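Local coordinates for protein putative glucoamylase (Bacteroides uniformis, PDB 4GL3) that probably hydrolyses glycosidic bonds in carbohydrates, as a putative glucoamylase of the six-hairpin glycosidase clan, at residues Ser127-Glu132 with Thr252-Met257; Gly133-His138 with Lys398-His403; Lys299-Thr304 with Glu338-Ala343. All coordinates share one frame; numbering follows the deposited sequence.

Contact 1: residues Ser127-Glu132 with Thr252-Met257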
ATOM      1  N   SER A 127       0.659  -1.164 -10.638  1.00 16.82           N
ATOM      2  CA  SER A 127       1.409  -2.381 -11.015  1.00 20.57           C
ATOM      3  C   SER A 127       2.619  -2.576 -10.097  1.00 19.93           C
ATOM      4  O   SER A 127       2.986  -3.702  -9.785  1.00 21.90           O
ATOM      5  CB  SER A 127       1.887  -2.301 -12.476  1.00 23.67           C
ATOM      6  OG  SER A 127       0.794  -2.420 -13.366  1.00 22.76           O
ATOM      7  N   ALA A 128       3.241  -1.461  -9.669  1.00 20.67           N
ATOM      8  CA  ALA A 128       4.387  -1.493  -8.748  1.00 22.11           C
ATOM      9  C   ALA A 128       3.955  -2.090  -7.385  1.00 21.70           C
ATOM     10  O   ALA A 128       4.700  -2.851  -6.791  1.00 21.65           O
ATOM     11  CB  ALA A 128       4.999  -0.095  -8.562  1.00 19.22           C
ATOM     12  N   PHE A 129       2.763  -1.746  -6.909  1.00 20.00           N
ATOM     13  CA  PHE A 129       2.269  -2.302  -5.666  1.00 23.05           C
ATOM     14  C   PHE A 129       2.001  -3.802  -5.820  1.00 25.13           C
ATOM     15  O   PHE A 129       2.292  -4.618  -4.897  1.00 23.58           O
ATOM     16  CB  PHE A 129       1.034  -1.560  -5.182  1.00 23.67           C
ATOM     17  CG  PHE A 129       1.262  -0.103  -4.883  1.00 22.22           C
ATOM     18  CD1 PHE A 129       2.483   0.364  -4.357  1.00 25.47           C
ATOM     19  CD2 PHE A 129       0.237   0.797  -5.077  1.00 23.29           C
ATOM     20  CE1 PHE A 129       2.660   1.731  -4.047  1.00 25.23           C
ATOM     21  CE2 PHE A 129       0.413   2.160  -4.800  1.00 23.47           C
ATOM     22  CZ  PHE A 129       1.627   2.616  -4.318  1.00 24.89           C
HETATM   23  N   MSE A 130       1.544  -4.206  -7.007  1.00 23.23           N
HETATM   24  CA  MSE A 130       1.412  -5.650  -7.292  1.00 21.21           C
HETATM   25  C   MSE A 130       2.801  -6.321  -7.247  1.00 23.76           C
HETATM   26  O   MSE A 130       2.947  -7.379  -6.631  1.00 25.08           O
HETATM   27  CB  MSE A 130       0.660  -5.943  -8.608  1.00 23.82           C
HETATM   28  CG  MSE A 130       0.726  -7.424  -9.006  1.00 20.99           C
HETATM   29 SE   MSE A 130      -0.212  -8.557  -7.756  0.75 20.10          SE
HETATM   30  CE  MSE A 130      -1.973  -8.018  -8.196  1.00 22.88           C
ATOM     31  N   PHE A 131       3.813  -5.733  -7.897  1.00 25.05           N
ATOM     32  CA  PHE A 131       5.164  -6.328  -7.897  1.00 24.00           C
ATOM     33  C   PHE A 131       5.784  -6.319  -6.500  1.00 23.98           C
ATOM     34  O   PHE A 131       6.539  -7.195  -6.152  1.00 24.62           O
ATOM     35  CB  PHE A 131       6.074  -5.670  -8.947  1.00 22.79           C
ATOM     36  CG  PHE A 131       5.842  -6.204 -10.353  1.00 23.14           C
ATOM     37  CD1 PHE A 131       6.108  -7.501 -10.643  1.00 22.32           C
ATOM     38  CD2 PHE A 131       5.250  -5.423 -11.323  1.00 24.17           C
ATOM     39  CE1 PHE A 131       5.834  -8.056 -11.889  1.00 24.93           C
ATOM     40  CE2 PHE A 131       5.003  -5.935 -12.589  1.00 23.88           C
ATOM     41  CZ  PHE A 131       5.288  -7.264 -12.863  1.00 23.15           C
ATOM     42  N   GLU A 132       5.467  -5.315  -5.700  1.00 23.76           N
ATOM     43  CA  GLU A 132       5.923  -5.300  -4.291  1.00 25.99           C
ATOM     44  C   GLU A 132       5.477  -6.595  -3.587  1.00 26.62           C
ATOM     45  O   GLU A 132       6.278  -7.363  -3.044  1.00 26.16           O
ATOM     46  CB  GLU A 132       5.418  -4.016  -3.596  1.00 25.37           C
ATOM     47  CG  GLU A 132       5.898  -3.817  -2.158  1.00 26.43           C
ATOM     48  CD  GLU A 132       5.331  -2.548  -1.537  1.00 32.66           C
ATOM     49  OE1 GLU A 132       4.484  -1.845  -2.154  1.00 28.56           O
ATOM     50  OE2 GLU A 132       5.733  -2.226  -0.412  1.00 36.35           O
ATOM     51  N   THR A 252       2.954   6.809   4.104  1.00 26.75           N
ATOM     52  CA  THR A 252       3.937   6.016   4.907  1.00 26.36           C
ATOM     53  C   THR A 252       3.660   4.512   4.870  1.00 26.18           C
ATOM     54  O   THR A 252       4.355   3.743   5.536  1.00 27.37           O
ATOM     55  CB  THR A 252       3.964   6.481   6.374  1.00 28.82           C
ATOM     56  OG1 THR A 252       2.733   6.093   7.019  1.00 26.67           O
ATOM     57  CG2 THR A 252       4.174   8.005   6.424  1.00 28.72           C
ATOM     58  N   HIS A 253       2.661   4.090   4.076  1.00 23.20           N
ATOM     59  CA  HIS A 253       2.242   2.707   4.033  1.00 25.51           C
ATOM     60  C   HIS A 253       2.511   1.997   2.694  1.00 28.12           C
ATOM     61  O   HIS A 253       3.053   0.931   2.685  1.00 27.49           O
ATOM     62  CB  HIS A 253       0.738   2.549   4.357  1.00 25.79           C
ATOM     63  CG  HIS A 253       0.336   3.180   5.634  1.00 28.33           C
ATOM     64  ND1 HIS A 253      -0.929   3.685   5.832  1.00 26.66           N
ATOM     65  CD2 HIS A 253       1.052   3.474   6.746  1.00 27.87           C
ATOM     66  CE1 HIS A 253      -0.980   4.241   7.036  1.00 34.50           C
ATOM     67  NE2 HIS A 253       0.201   4.111   7.619  1.00 28.41           N
ATOM     68  N   TYR A 254       2.056   2.528   1.571  1.00 24.13           N
ATOM     69  CA  TYR A 254       1.961   1.658   0.375  1.00 23.23           C
ATOM     70  C   TYR A 254       3.306   1.125  -0.192  1.00 24.70           C
ATOM     71  O   TYR A 254       3.386  -0.022  -0.607  1.00 23.94           O
ATOM     72  CB  TYR A 254       1.149   2.318  -0.758  1.00 26.06           C
ATOM     73  CG  TYR A 254      -0.324   2.548  -0.553  1.00 22.18           C
ATOM     74  CD1 TYR A 254      -0.963   2.222   0.629  1.00 25.81           C
ATOM     75  CD2 TYR A 254      -1.091   3.113  -1.579  1.00 25.16           C
ATOM     76  CE1 TYR A 254      -2.319   2.481   0.807  1.00 23.75           C
ATOM     77  CE2 TYR A 254      -2.430   3.363  -1.419  1.00 26.73           C
ATOM     78  CZ  TYR A 254      -3.055   3.041  -0.222  1.00 25.35           C
ATOM     79  OH  TYR A 254      -4.410   3.320  -0.035  1.00 23.28           O
ATOM     80  N   SER A 255       4.318   1.974  -0.248  1.00 23.76           N
ATOM     81  CA  SER A 255       5.656   1.597  -0.700  1.00 26.17           C
ATOM     82  C   SER A 255       6.474   0.893   0.388  1.00 28.08           C
ATOM     83  O   SER A 255       7.487   0.287   0.055  1.00 30.53           O
ATOM     84  CB  SER A 255       6.450   2.856  -1.204  1.00 27.09           C
ATOM     85  OG  SER A 255       5.887   3.435  -2.387  1.00 23.24           O
ATOM     86  N   TYR A 256       6.007   0.922   1.648  1.00 24.13           N
ATOM     87  CA  TYR A 256       6.778   0.472   2.828  1.00 27.02           C
ATOM     88  C   TYR A 256       6.171  -0.771   3.480  1.00 26.95           C
ATOM     89  O   TYR A 256       6.354  -1.098   4.668  1.00 30.55           O
ATOM     90  CB  TYR A 256       6.942   1.628   3.815  1.00 26.56           C
ATOM     91  CG  TYR A 256       7.471   2.821   3.077  1.00 26.79           C
ATOM     92  CD1 TYR A 256       8.791   2.841   2.606  1.00 27.92           C
ATOM     93  CD2 TYR A 256       6.643   3.889   2.749  1.00 27.14           C
ATOM     94  CE1 TYR A 256       9.290   3.920   1.883  1.00 29.31           C
ATOM     95  CE2 TYR A 256       7.119   4.968   2.012  1.00 30.39           C
ATOM     96  CZ  TYR A 256       8.431   4.971   1.559  1.00 33.93           C
ATOM     97  OH  TYR A 256       8.893   6.032   0.819  1.00 28.92           O
HETATM   98  N   MSE A 257       5.450  -1.479   2.660  1.00 29.56           N
HETATM   99  CA  MSE A 257       4.893  -2.777   2.995  0.50 33.88           C
HETATM  100  C   MSE A 257       5.990  -3.841   2.838  1.00 31.31           C
HETATM  101  O   MSE A 257       6.203  -4.691   3.703  1.00 27.55           O
HETATM  102  CB  MSE A 257       3.731  -3.050   2.037  0.50 33.90           C
HETATM  103  CG  MSE A 257       2.592  -3.601   2.723  0.50 47.99           C
HETATM  104 SE   MSE A 257       1.178  -2.353   3.150  0.38 30.64          SE
HETATM  105  CE  MSE A 257      -0.126  -3.691   2.489  0.50 28.45           C
TER

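Contact 2: residues Gly133-His138 with Lys398-His403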
ATOM      1  N   GLY A 133       4.203  -6.917  -3.702  1.00 26.12           N
ATOM      2  CA  GLY A 133       3.728  -8.196  -3.238  1.00 30.31           C
ATOM      3  C   GLY A 133       4.277  -9.441  -3.928  1.00 27.37           C
ATOM      4  O   GLY A 133       4.628 -10.399  -3.260  1.00 24.74           O
ATOM      5  N   LEU A 134       4.353  -9.446  -5.260  1.00 24.65           N
ATOM      6  CA  LEU A 134       4.810 -10.638  -5.978  1.00 23.95           C
ATOM      7  C   LEU A 134       6.274 -10.918  -5.669  1.00 26.68           C
ATOM      8  O   LEU A 134       6.668 -12.089  -5.569  1.00 25.34           O
ATOM      9  CB  LEU A 134       4.553 -10.575  -7.489  1.00 23.95           C
ATOM     10  CG  LEU A 134       3.085 -10.536  -8.002  1.00 24.81           C
ATOM     11  CD1 LEU A 134       3.091 -10.421  -9.553  1.00 23.92           C
ATOM     12  CD2 LEU A 134       2.268 -11.747  -7.536  1.00 21.63           C
ATOM     13  N   LEU A 135       7.093  -9.882  -5.461  1.00 24.71           N
ATOM     14  CA  LEU A 135       8.508 -10.187  -5.182  1.00 24.82           C
ATOM     15  C   LEU A 135       8.683 -10.792  -3.759  1.00 26.49           C
ATOM     16  O   LEU A 135       9.502 -11.686  -3.579  1.00 26.83           O
ATOM     17  CB  LEU A 135       9.431  -8.995  -5.453  1.00 23.87           C
ATOM     18  CG  LEU A 135       9.571  -8.549  -6.913  1.00 30.94           C
ATOM     19  CD1 LEU A 135      10.630  -7.451  -6.974  1.00 30.49           C
ATOM     20  CD2 LEU A 135       9.958  -9.682  -7.846  1.00 30.42           C
ATOM     21  N   ALA A 136       7.891 -10.319  -2.791  1.00 29.11           N
ATOM     22  CA  ALA A 136       7.786 -10.941  -1.472  1.00 31.75           C
ATOM     23  C   ALA A 136       7.341 -12.390  -1.629  1.00 30.62           C
ATOM     24  O   ALA A 136       7.957 -13.293  -1.061  1.00 29.46           O
ATOM     25  CB  ALA A 136       6.829 -10.165  -0.550  1.00 23.94           C
ATOM     26  N   ALA A 137       6.302 -12.639  -2.418  1.00 30.09           N
ATOM     27  CA  ALA A 137       5.819 -14.030  -2.612  1.00 30.51           C
ATOM     28  C   ALA A 137       6.884 -14.921  -3.253  1.00 26.86           C
ATOM     29  O   ALA A 137       7.071 -16.060  -2.842  1.00 28.70           O
ATOM     30  CB  ALA A 137       4.516 -14.045  -3.421  1.00 26.42           C
ATOM     31  N   HIS A 138       7.613 -14.398  -4.244  1.00 28.56           N
ATOM     32  CA  HIS A 138       8.753 -15.117  -4.843  1.00 30.99           C
ATOM     33  C   HIS A 138       9.776 -15.585  -3.787  1.00 29.07           C
ATOM     34  O   HIS A 138      10.308 -16.661  -3.872  1.00 30.01           O
ATOM     35  CB  HIS A 138       9.466 -14.237  -5.913  1.00 31.41           C
ATOM     36  CG  HIS A 138      10.537 -14.954  -6.668  1.00 31.09           C
ATOM     37  ND1 HIS A 138      11.834 -15.055  -6.202  1.00 30.21           N
ATOM     38  CD2 HIS A 138      10.513 -15.605  -7.861  1.00 31.31           C
ATOM     39  CE1 HIS A 138      12.554 -15.774  -7.055  1.00 33.89           C
ATOM     40  NE2 HIS A 138      11.780 -16.122  -8.072  1.00 32.20           N
ATOM     41  N   LYS A 398      11.194  -8.608   5.634  1.00 33.73           N
ATOM     42  CA  LYS A 398      12.316  -9.538   5.425  1.00 38.35           C
ATOM     43  C   LYS A 398      12.259 -10.214   4.058  1.00 33.23           C
ATOM     44  O   LYS A 398      13.283 -10.381   3.418  1.00 30.91           O
ATOM     45  CB  LYS A 398      12.398 -10.600   6.519  1.00 40.90           C
ATOM     46  CG  LYS A 398      12.803 -10.051   7.880  1.00 58.49           C
ATOM     47  CD  LYS A 398      12.891 -11.180   8.931  1.00 68.18           C
ATOM     48  CE  LYS A 398      12.347 -10.761  10.288  1.00 66.32           C
ATOM     49  NZ  LYS A 398      13.218  -9.782  10.997  1.00 71.78           N
ATOM     50  N   LEU A 399      11.073 -10.602   3.615  1.00 29.79           N
ATOM     51  CA  LEU A 399      10.947 -11.288   2.333  1.00 28.75           C
ATOM     52  C   LEU A 399      11.369 -10.357   1.179  1.00 28.62           C
ATOM     53  O   LEU A 399      12.229 -10.708   0.354  1.00 31.01           O
ATOM     54  CB  LEU A 399       9.500 -11.798   2.151  1.00 26.64           C
ATOM     55  CG  LEU A 399       9.112 -12.928   3.095  1.00 28.12           C
ATOM     56  CD1 LEU A 399       7.608 -13.049   3.151  1.00 27.36           C
ATOM     57  CD2 LEU A 399       9.804 -14.249   2.724  1.00 30.56           C
ATOM     58  N   PHE A 400      10.746  -9.179   1.117  1.00 30.47           N
ATOM     59  CA  PHE A 400      10.968  -8.249   0.018  1.00 27.80           C
ATOM     60  C   PHE A 400      12.433  -7.790  -0.019  1.00 30.32           C
ATOM     61  O   PHE A 400      13.046  -7.787  -1.077  1.00 30.55           O
ATOM     62  CB  PHE A 400      10.021  -7.060   0.117  1.00 26.23           C
ATOM     63  CG  PHE A 400      10.166  -6.068  -1.002  1.00 28.69           C
ATOM     64  CD1 PHE A 400       9.482  -6.258  -2.206  1.00 26.90           C
ATOM     65  CD2 PHE A 400      10.939  -4.920  -0.850  1.00 29.09           C
ATOM     66  CE1 PHE A 400       9.605  -5.355  -3.235  1.00 25.84           C
ATOM     67  CE2 PHE A 400      11.045  -4.004  -1.894  1.00 27.46           C
ATOM     68  CZ  PHE A 400      10.398  -4.235  -3.084  1.00 28.34           C
HETATM   69  N   MSE A 401      12.988  -7.408   1.138  1.00 29.10           N
HETATM   70  CA  MSE A 401      14.339  -6.866   1.187  1.00 28.84           C
HETATM   71  C   MSE A 401      15.382  -7.956   0.869  1.00 34.91           C
HETATM   72  O   MSE A 401      16.539  -7.632   0.547  1.00 32.79           O
HETATM   73  CB  MSE A 401      14.633  -6.253   2.553  1.00 29.08           C
HETATM   74  CG  MSE A 401      13.778  -5.060   2.903  1.00 28.72           C
HETATM   75 SE   MSE A 401      14.036  -3.548   1.706  0.75 25.18          SE
HETATM   76  CE  MSE A 401      15.589  -2.742   2.494  1.00 27.53           C
ATOM     77  N   SER A 402      14.986  -9.236   0.947  1.00 30.63           N
ATOM     78  CA  SER A 402      15.873 -10.324   0.571  1.00 32.28           C
ATOM     79  C   SER A 402      16.009 -10.503  -0.935  1.00 31.75           C
ATOM     80  O   SER A 402      16.849 -11.272  -1.363  1.00 34.16           O
ATOM     81  CB  SER A 402      15.431 -11.684   1.181  1.00 36.36           C
ATOM     82  OG  SER A 402      14.336 -12.228   0.417  1.00 30.71           O
ATOM     83  N   HIS A 403      15.160  -9.891  -1.747  1.00 29.12           N
ATOM     84  CA  HIS A 403      15.220 -10.143  -3.183  1.00 30.70           C
ATOM     85  C   HIS A 403      16.491  -9.513  -3.808  1.00 29.53           C
ATOM     86  O   HIS A 403      16.721  -8.326  -3.660  1.00 29.82           O
ATOM     87  CB  HIS A 403      13.983  -9.591  -3.879  1.00 27.54           C
ATOM     88  CG  HIS A 403      13.798 -10.126  -5.266  1.00 31.01           C
ATOM     89  ND1 HIS A 403      14.570  -9.716  -6.337  1.00 31.36           N
ATOM     90  CD2 HIS A 403      12.934 -11.049  -5.754  1.00 30.53           C
ATOM     91  CE1 HIS A 403      14.183 -10.363  -7.424  1.00 29.83           C
ATOM     92  NE2 HIS A 403      13.192 -11.176  -7.099  1.00 28.81           N
TER

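Contact 3: residues Lys299-Thr304 with Glu338-Ala343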
ATOM      1  N   LYS A 299      -7.061   9.115  21.449  1.00 44.70           N
ATOM      2  CA  LYS A 299      -7.694   7.822  21.212  1.00 45.95           C
ATOM      3  C   LYS A 299      -8.230   7.747  19.807  1.00 45.81           C
ATOM      4  O   LYS A 299      -8.519   6.681  19.319  1.00 49.03           O
ATOM      5  CB  LYS A 299      -8.834   7.628  22.213  1.00 51.77           C
ATOM      6  CG  LYS A 299      -8.321   7.551  23.638  1.00 52.49           C
ATOM      7  CD  LYS A 299      -9.206   6.705  24.533  1.00 61.31           C
ATOM      8  CE  LYS A 299      -8.527   6.444  25.875  1.00 68.53           C
ATOM      9  NZ  LYS A 299      -7.119   5.970  25.664  1.00 65.75           N
ATOM     10  N   CYS A 300      -8.343   8.890  19.151  1.00 44.28           N
ATOM     11  CA  CYS A 300      -9.078   8.985  17.921  1.00 42.44           C
ATOM     12  C   CYS A 300      -8.361   9.954  16.976  1.00 41.06           C
ATOM     13  O   CYS A 300      -8.627  11.158  16.973  1.00 39.51           O
ATOM     14  CB  CYS A 300     -10.486   9.442  18.259  1.00 48.24           C
ATOM     15  SG  CYS A 300     -11.601   9.336  16.880  1.00 51.30           S
ATOM     16  N   TRP A 301      -7.409   9.396  16.228  1.00 39.15           N
ATOM     17  CA  TRP A 301      -6.563  10.140  15.296  1.00 36.30           C
ATOM     18  C   TRP A 301      -6.309   9.312  14.063  1.00 34.61           C
ATOM     19  O   TRP A 301      -6.497   8.089  14.079  1.00 32.92           O
ATOM     20  CB  TRP A 301      -5.217  10.504  15.930  1.00 34.93           C
ATOM     21  CG  TRP A 301      -4.342   9.343  16.339  1.00 34.40           C
ATOM     22  CD1 TRP A 301      -4.412   8.643  17.507  1.00 35.93           C
ATOM     23  CD2 TRP A 301      -3.242   8.765  15.598  1.00 32.36           C
ATOM     24  NE1 TRP A 301      -3.436   7.664  17.539  1.00 34.16           N
ATOM     25  CE2 TRP A 301      -2.713   7.714  16.382  1.00 32.92           C
ATOM     26  CE3 TRP A 301      -2.674   9.017  14.349  1.00 33.52           C
ATOM     27  CZ2 TRP A 301      -1.638   6.946  15.968  1.00 32.85           C
ATOM     28  CZ3 TRP A 301      -1.624   8.245  13.935  1.00 32.20           C
ATOM     29  CH2 TRP A 301      -1.113   7.221  14.740  1.00 31.86           C
ATOM     30  N   GLY A 302      -5.877  10.001  13.004  1.00 34.08           N
ATOM     31  CA  GLY A 302      -5.433   9.373  11.771  1.00 32.10           C
ATOM     32  C   GLY A 302      -6.240   9.885  10.599  1.00 34.91           C
ATOM     33  O   GLY A 302      -7.395   9.486  10.411  1.00 30.73           O
ATOM     34  N   LEU A 303      -5.617  10.756   9.800  1.00 32.91           N
ATOM     35  CA  LEU A 303      -6.222  11.308   8.578  1.00 29.97           C
ATOM     36  C   LEU A 303      -5.511  10.801   7.307  1.00 27.87           C
ATOM     37  O   LEU A 303      -4.285  10.935   7.147  1.00 30.81           O
ATOM     38  CB  LEU A 303      -6.169  12.842   8.623  1.00 32.53           C
ATOM     39  CG  LEU A 303      -6.858  13.543   9.797  1.00 37.08           C
ATOM     40  CD1 LEU A 303      -6.567  15.041   9.759  1.00 34.88           C
ATOM     41  CD2 LEU A 303      -8.354  13.250   9.806  1.00 35.79           C
ATOM     42  N   THR A 304      -6.301  10.205   6.414  1.00 26.11           N
ATOM     43  CA  THR A 304      -5.831   9.733   5.126  1.00 26.07           C
ATOM     44  C   THR A 304      -7.016   9.663   4.128  1.00 26.39           C
ATOM     45  O   THR A 304      -8.181   9.875   4.496  1.00 27.99           O
ATOM     46  CB  THR A 304      -5.153   8.376   5.285  1.00 26.29           C
ATOM     47  OG1 THR A 304      -4.409   8.070   4.113  1.00 30.18           O
ATOM     48  CG2 THR A 304      -6.179   7.229   5.560  1.00 24.81           C
ATOM     49  N   GLU A 338       2.539   2.318  20.443  1.00 36.76           N
ATOM     50  CA  GLU A 338       1.671   2.576  21.598  1.00 44.97           C
ATOM     51  C   GLU A 338       0.484   3.449  21.200  1.00 44.67           C
ATOM     52  O   GLU A 338      -0.656   3.225  21.651  1.00 39.92           O
ATOM     53  CB  GLU A 338       2.453   3.251  22.740  1.00 49.84           C
ATOM     54  CG  GLU A 338       3.595   2.411  23.315  1.00 64.45           C
ATOM     55  CD  GLU A 338       4.934   2.461  22.532  1.00 80.75           C
ATOM     56  OE1 GLU A 338       5.084   3.133  21.456  1.00 64.82           O
ATOM     57  OE2 GLU A 338       5.872   1.784  23.013  1.00 86.37           O
ATOM     58  N   TYR A 339       0.742   4.444  20.347  1.00 38.54           N
ATOM     59  CA  TYR A 339      -0.315   5.342  19.938  1.00 37.97           C
ATOM     60  C   TYR A 339      -1.277   4.651  18.976  1.00 37.63           C
ATOM     61  O   TYR A 339      -2.483   4.886  19.043  1.00 36.61           O
ATOM     62  CB  TYR A 339       0.275   6.622  19.344  1.00 40.21           C
ATOM     63  CG  TYR A 339       1.132   7.448  20.316  1.00 39.76           C
ATOM     64  CD1 TYR A 339       0.916   7.421  21.695  1.00 39.64           C
ATOM     65  CD2 TYR A 339       2.098   8.311  19.825  1.00 40.43           C
ATOM     66  CE1 TYR A 339       1.696   8.202  22.549  1.00 41.77           C
ATOM     67  CE2 TYR A 339       2.865   9.095  20.656  1.00 41.84           C
ATOM     68  CZ  TYR A 339       2.662   9.037  22.003  1.00 43.71           C
ATOM     69  OH  TYR A 339       3.435   9.831  22.766  1.00 48.11           O
ATOM     70  N   SER A 340      -0.759   3.775  18.114  1.00 36.93           N
ATOM     71  CA  SER A 340      -1.605   3.033  17.201  1.00 35.79           C
ATOM     72  C   SER A 340      -2.421   2.000  17.949  1.00 38.18           C
ATOM     73  O   SER A 340      -3.600   1.845  17.656  1.00 35.46           O
ATOM     74  CB  SER A 340      -0.801   2.371  16.093  1.00 36.38           C
ATOM     75  OG  SER A 340      -0.140   3.362  15.293  1.00 42.90           O
ATOM     76  N   LEU A 341      -1.815   1.296  18.909  1.00 37.39           N
ATOM     77  CA  LEU A 341      -2.578   0.370  19.739  1.00 38.42           C
ATOM     78  C   LEU A 341      -3.694   1.066  20.553  1.00 38.71           C
ATOM     79  O   LEU A 341      -4.746   0.469  20.809  1.00 40.10           O
ATOM     80  CB  LEU A 341      -1.647  -0.479  20.641  1.00 43.01           C
ATOM     81  CG  LEU A 341      -0.894  -1.568  19.862  1.00 40.50           C
ATOM     82  CD1 LEU A 341       0.355  -2.046  20.605  1.00 44.31           C
ATOM     83  CD2 LEU A 341      -1.827  -2.727  19.541  1.00 41.29           C
ATOM     84  N   GLU A 342      -3.461   2.307  20.972  1.00 37.80           N
ATOM     85  CA  GLU A 342      -4.453   3.082  21.728  1.00 39.69           C
ATOM     86  C   GLU A 342      -5.699   3.360  20.827  1.00 37.41           C
ATOM     87  O   GLU A 342      -6.856   3.202  21.252  1.00 36.26           O
ATOM     88  CB  GLU A 342      -3.816   4.395  22.199  1.00 42.05           C
ATOM     89  CG  GLU A 342      -4.659   5.265  23.097  1.00 49.43           C
ATOM     90  CD  GLU A 342      -3.844   6.365  23.782  1.00 51.06           C
ATOM     91  OE1 GLU A 342      -2.699   6.667  23.349  1.00 51.09           O
ATOM     92  OE2 GLU A 342      -4.342   6.926  24.777  1.00 63.49           O
ATOM     93  N   ALA A 343      -5.445   3.736  19.580  1.00 36.01           N
ATOM     94  CA  ALA A 343      -6.507   4.018  18.607  1.00 36.48           C
ATOM     95  C   ALA A 343      -7.239   2.725  18.260  1.00 36.85           C
ATOM     96  O   ALA A 343      -8.467   2.700  18.187  1.00 36.84           O
ATOM     97  CB  ALA A 343      -5.914   4.657  17.342  1.00 29.15           C
TER
HETATM   98  O   HOH W   1      -7.662   3.090  23.757  1.00 41.43           O

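Contact 1: residues Ser127-Glu132 with Thr252-Met257
One face of the F129 ring is covered by CB of Y254, a CH-pi contact in which that carbon stands 4.0 Å from the centroid of the F129 ring. The hydroxyl OG of S255 lies at the edge of the same ring, near its plane. The ring of Y254 continues from its CB and turns its own edge toward the F129 face, an offset edge-to-face pair with the planes at 83° and the centroids 5.5 Å apart. CE2 of F129 and CD2 of Y254 come within 3.7 Å. Two aromatics suit this place because one offers a broad flat face and the other both an aliphatic CB and a ring edge to lay against it. Within the loop, CB of S255 sits over the centre of one face of the Y256 ring, while OG of S255 bonds to the backbone of E195.

F129 and E132 lie on helix 124-140, and the fold is probably the (alpha/alpha)6 barrel of six-hairpin glycosidases, in which loops joining the helices line the substrate pocket. A bound Tris molecule about 4 Å from the F129 side chain, probably from the crystallisation liquor, is consistent with such a pocket.

One helical turn on, E132 reaches into the loop. Its CG is anti to the backbone N (chi1 -176°) and the chain is extended beyond it, so the carboxylate arrives end-on at the loop backbone. OE2 of E132 accepts a hydrogen bond from N of G258 and a second, weak one from N of the selenomethionine M257 at 3.2 Å. OE1 of E132 lies 2.6 Å from O of Y254. A long acidic side chain suits a buried turn that presents two successive N-H groups to one oxygen.

Contact 2: residues Gly133-His138 with Lys398-His403
L135 lays its isobutyl end over H403: CD1 lies over one face of the imidazole, and CD2 of L135 comes within 3.6 Å of NE2 of H403. The imidazole is brought there by a first torsion that sets CG anti to the backbone N (chi1 -164°). H138, about one helical turn beyond L135, approaches the same ring obliquely, the H138 and H403 planes meeting at 58° with their centroids 5.6 Å apart. H403 stands at the N-cap of helix 404-412, where its ND1 accepts from N of D405, so one residue both caps a helix and offers a flat surface to a leucine.

The backbones come together at A136, whose CA is only 4.4 Å from CA of F400. A small side chain suits such an approach: CB of A136 meets CB of L399 at 4.1 Å, and the aliphatic L399 rests its CB 3.9 Å from O of A136. F400 turns its ring edge toward N of A136, while CB of L135 reaches that ring obliquely. Within 398-403, OG of S402 donates to O of L399 at 2.6 Å and also pairs with NE2 of Q139.

The contact lies where helix 124-140 meets helix 395-401; W159 of helix 146-161 packs edge-to-face with H403, helix 197-205 touches both L135 and F400, and V406 of helix 404-412 lies against the same two residues.

Contact 3: residues Lys299-Thr304 with Glu338-Ala343
The carbonyl oxygen of Y339 is gripped by two N-H groups that reach it from opposite faces of its plane. One is the ordinary helical bond from N of A343. The other comes from the indole of W301, whose NE1 donates to O of Y339 at 3.3 Å with an angle of 149° at the hydrogen. The acceptor lies close to the indole plane, yet the donor stands 64° out of the carbonyl plane, so this second bond does not follow a lone pair. The indole is put there by a first torsion that sets CG between the backbone N and the carbonyl carbon, the crowded position (chi1 62°). Its edge then runs along the helix, with CZ2 of W301 3.9 Å from CB of Y339, and CB of A343 beside NE1. A phenylalanine in place of W301 would probably cost O of Y339 its indole donor and open a gap beside S340, where the benzo ring had lain.

At the exposed margin, NZ of K299 forms a salt bridge with OE2 of E342 at 3.1 Å, on the anti lone pair, and a water that donates to O of E342 bonds weakly to that lysine as well. The long, flexible lysine suits this setting. Nearer the backbone, CA of A343 makes a CA-H...O contact of 3.4 Å with O of K299, an approach that the small alanine allows. R283 and C286 of helix 271-288 also touch W301. The contact ties the loop between helix 271-288 and strand 305-306 to helix 337-349, in what is probably an (alpha/alpha)6 barrel.

From the N terminus, helix 124-140 supplies the first half of two contacts with two adjoining stretches. Contact 1 closes first, when the loop after strand 235-239 returns to residues 127-132. Contact 3 then opens and closes, in series, across the 33 residues between 299-304 and 338-343. Only at 398-403 does the chain come back to 133-138 and close contact 2, whose span encloses contact 3 and crosses that of contact 1. Contacts 1 and 2 touch, O of E132 packing 3.5 Å from CD1 of F400. Helix 124-140 thus gathers a mid-chain loop and a late helix, while contact 3, its centre about 22 Å from that of contact 1, joins a different loop to helix 337-349.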